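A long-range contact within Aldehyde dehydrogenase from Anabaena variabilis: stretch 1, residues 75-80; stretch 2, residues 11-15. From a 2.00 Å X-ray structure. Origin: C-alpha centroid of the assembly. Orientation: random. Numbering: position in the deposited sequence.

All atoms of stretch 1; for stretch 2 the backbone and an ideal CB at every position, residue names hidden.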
# COMPACT_ATOMS: atom_id res chain seq x y z
N VAL A 75 28.35 -13.54 14.69
CA VAL A 75 29.37 -12.89 15.54
C VAL A 75 30.41 -12.14 14.64
O VAL A 75 30.78 -11.01 14.90
CB VAL A 75 30.12 -13.89 16.41
CG1 VAL A 75 31.40 -13.32 17.00
CG2 VAL A 75 29.23 -14.41 17.52
N ASN A 76 30.89 -12.83 13.61
CA ASN A 76 31.84 -12.24 12.69
C ASN A 76 31.25 -10.98 12.03
O ASN A 76 31.96 -9.96 11.89
CB ASN A 76 32.22 -13.28 11.63
CG ASN A 76 33.54 -13.01 10.90
OD1 ASN A 76 34.12 -13.95 10.31
ND2 ASN A 76 34.00 -11.75 10.89
N ASP A 77 29.98 -11.03 11.63
CA ASP A 77 29.33 -9.87 10.98
C ASP A 77 29.17 -8.69 11.92
O ASP A 77 29.26 -7.55 11.51
CB ASP A 77 27.92 -10.21 10.44
CG ASP A 77 27.90 -10.89 9.06
OD1 ASP A 77 28.73 -10.58 8.15
OD2 ASP A 77 26.95 -11.70 8.82
N THR A 78 28.81 -8.96 13.18
CA THR A 78 28.34 -7.93 14.12
C THR A 78 29.28 -7.59 15.23
O THR A 78 29.15 -6.54 15.85
CB THR A 78 27.01 -8.33 14.79
OG1 THR A 78 27.15 -9.53 15.59
CG2 THR A 78 25.90 -8.56 13.72
N GLY A 79 30.24 -8.47 15.48
CA GLY A 79 31.18 -8.24 16.56
C GLY A 79 30.69 -8.51 17.97
O GLY A 79 31.34 -8.12 18.95
N ARG A 80 29.50 -9.09 18.11
CA ARG A 80 28.94 -9.33 19.42
C ARG A 80 28.26 -10.68 19.50
O ARG A 80 27.81 -11.22 18.48
CB ARG A 80 27.98 -8.18 19.87
CG ARG A 80 27.02 -7.59 18.83
CD ARG A 80 25.96 -8.54 18.33
NE ARG A 80 24.96 -7.81 17.54
CZ ARG A 80 24.05 -8.36 16.74
NH1 ARG A 80 23.17 -7.55 16.13
NH2 ARG A 80 23.96 -9.68 16.54
N UNK A 11 34.86 -5.63 5.38
CA UNK A 11 35.54 -5.33 6.62
C UNK A 11 34.96 -6.10 7.82
O UNK A 11 33.74 -6.30 7.94
CB UNK A 11 35.47 -3.82 6.88
N UNK A 12 35.84 -6.58 8.66
CA UNK A 12 35.50 -7.15 9.94
C UNK A 12 35.41 -5.99 10.93
O UNK A 12 36.36 -5.22 11.10
CB UNK A 12 36.52 -8.20 10.38
N UNK A 13 34.25 -5.85 11.57
CA UNK A 13 34.02 -4.72 12.46
C UNK A 13 34.81 -4.74 13.79
O UNK A 13 34.98 -3.71 14.40
CB UNK A 13 32.52 -4.65 12.77
N UNK A 14 35.30 -5.90 14.21
CA UNK A 14 36.13 -5.99 15.41
C UNK A 14 37.58 -5.64 15.11
O UNK A 14 38.23 -4.93 15.88
CB UNK A 14 36.05 -7.39 16.01
N UNK A 15 38.10 -6.17 14.00
CA UNK A 15 39.50 -6.04 13.68
C UNK A 15 39.82 -4.95 12.68
O UNK A 15 40.95 -4.52 12.60
CB UNK A 15 40.02 -7.38 13.15

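Stretch 1 offers the last turn of a helix, residues 75 to 78, and the loop that follows. Three of its carbonyl oxygens, Asn76 O, Asp77 O and Gly79 O, are within reach of the second segment.

Position 11 makes little demand. Its backbone is extended, at phi -74° and psi 139°, and nothing of stretch 1 lies within 5.5 Å of the ideal CB, so almost any side chain would suit. The deposited residue is Arg11, which takes no part in the contact: Arg11 NH1 comes no nearer than 8.0 Å, to Asp77 O.

At position 12 the CA-to-CB bond points sideways, and the ideal CB is 4.4 Å from Asn76 ND2. The backbone, still extended at -85/122, is followed by three residues with helical angles. A short acceptor suits such a place, since it can fold forward onto the free NH groups of the coming turn; Asp, Asn, Ser or Thr would all be reasonable. The deposited residue is Asn12, with chi1 at t. Asn12 OD1 accepts from the backbone N of position 14 at 2.8 Å. The backbone N of position 15 also donates to Asn12 OD1, at 3.1 Å, bracing the turn. Water 1 lies 3.0 Å from Asn12 OD1 and 2.8 Å from Asn76 O, placed to donate to either and so to link the two stretches. The amide nitrogens meet less kindly: Asn12 ND2 and Asn76 ND2 lie 3.3 Å apart, but both are donors and no bond forms. Each finds a partner elsewhere in the structure.

Position 13 has its CA-to-CB bond directed toward stretch 1, with the ideal CB 4.5 Å from Asp77 O and 4.9 Å from Thr78 O. Phi of -71° admits proline, and a compact aliphatic group such as Pro, Ala or Val would fit against this backbone surface. The deposited residue is Pro13. Its ring packs on the helix end, with CD 3.4 Å from Asn76 O and CG 3.4 Å from Asp77 O, while CG also comes within 4.1 Å of Gly79 N. These are packing contacts against backbone atoms.

Position 14 also points toward stretch 1, and its ideal CB is 5.0 Å from Gly79 CA. Gly79 leaves the helix with positive phi, which favours glycine. Its bare backbone leaves room for a long chain to pass, and Gly79 O invites a donor at its end: Arg, Lys or perhaps Gln. The deposited residue is Arg14, running m, t, p through chi3. Its NH1 donates to Gly79 O at 2.9 Å with an angle of 153°, the oxygen lying at the edge of the guanidinium, near its plane. An ideal CB on Gly79 would lie a tight 3.2 Å from Arg14 CG.

Position 15 has nothing of stretch 1 within 5.5 Å of its ideal CB, so the choice is loose. Thr15 is found, and Thr15 OG1 comes no nearer than 7.1 Å, to Asn76 ND2.

Stretch 2 11-15: RNPRT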
# COMPACT_ATOMS: atom_id res chain seq x y z
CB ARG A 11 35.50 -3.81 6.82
CG ARG A 11 35.97 -3.28 8.15
CD ARG A 11 36.02 -1.77 8.12
NE ARG A 11 36.44 -1.19 9.37
CZ ARG A 11 35.69 -1.13 10.48
NH1 ARG A 11 34.45 -1.60 10.50
NH2 ARG A 11 36.16 -0.59 11.57
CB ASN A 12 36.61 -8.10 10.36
CG ASN A 12 36.38 -8.76 11.70
OD1 ASN A 12 36.06 -8.14 12.69
ND2 ASN A 12 36.67 -10.04 11.73
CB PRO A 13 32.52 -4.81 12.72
CG PRO A 13 32.23 -6.25 12.66
CD PRO A 13 33.06 -6.72 11.48
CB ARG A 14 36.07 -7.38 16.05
CG ARG A 14 34.72 -7.72 16.63
CD ARG A 14 34.71 -8.98 17.50
NE ARG A 14 35.58 -8.78 18.61
CZ ARG A 14 35.24 -8.26 19.78
NH1 ARG A 14 34.00 -7.97 20.12
NH2 ARG A 14 36.20 -8.07 20.65
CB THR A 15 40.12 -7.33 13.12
OG1 THR A 15 39.63 -7.60 11.81
CG2 THR A 15 39.93 -8.52 14.04
O HOH W 1 33.61 -9.22 14.05
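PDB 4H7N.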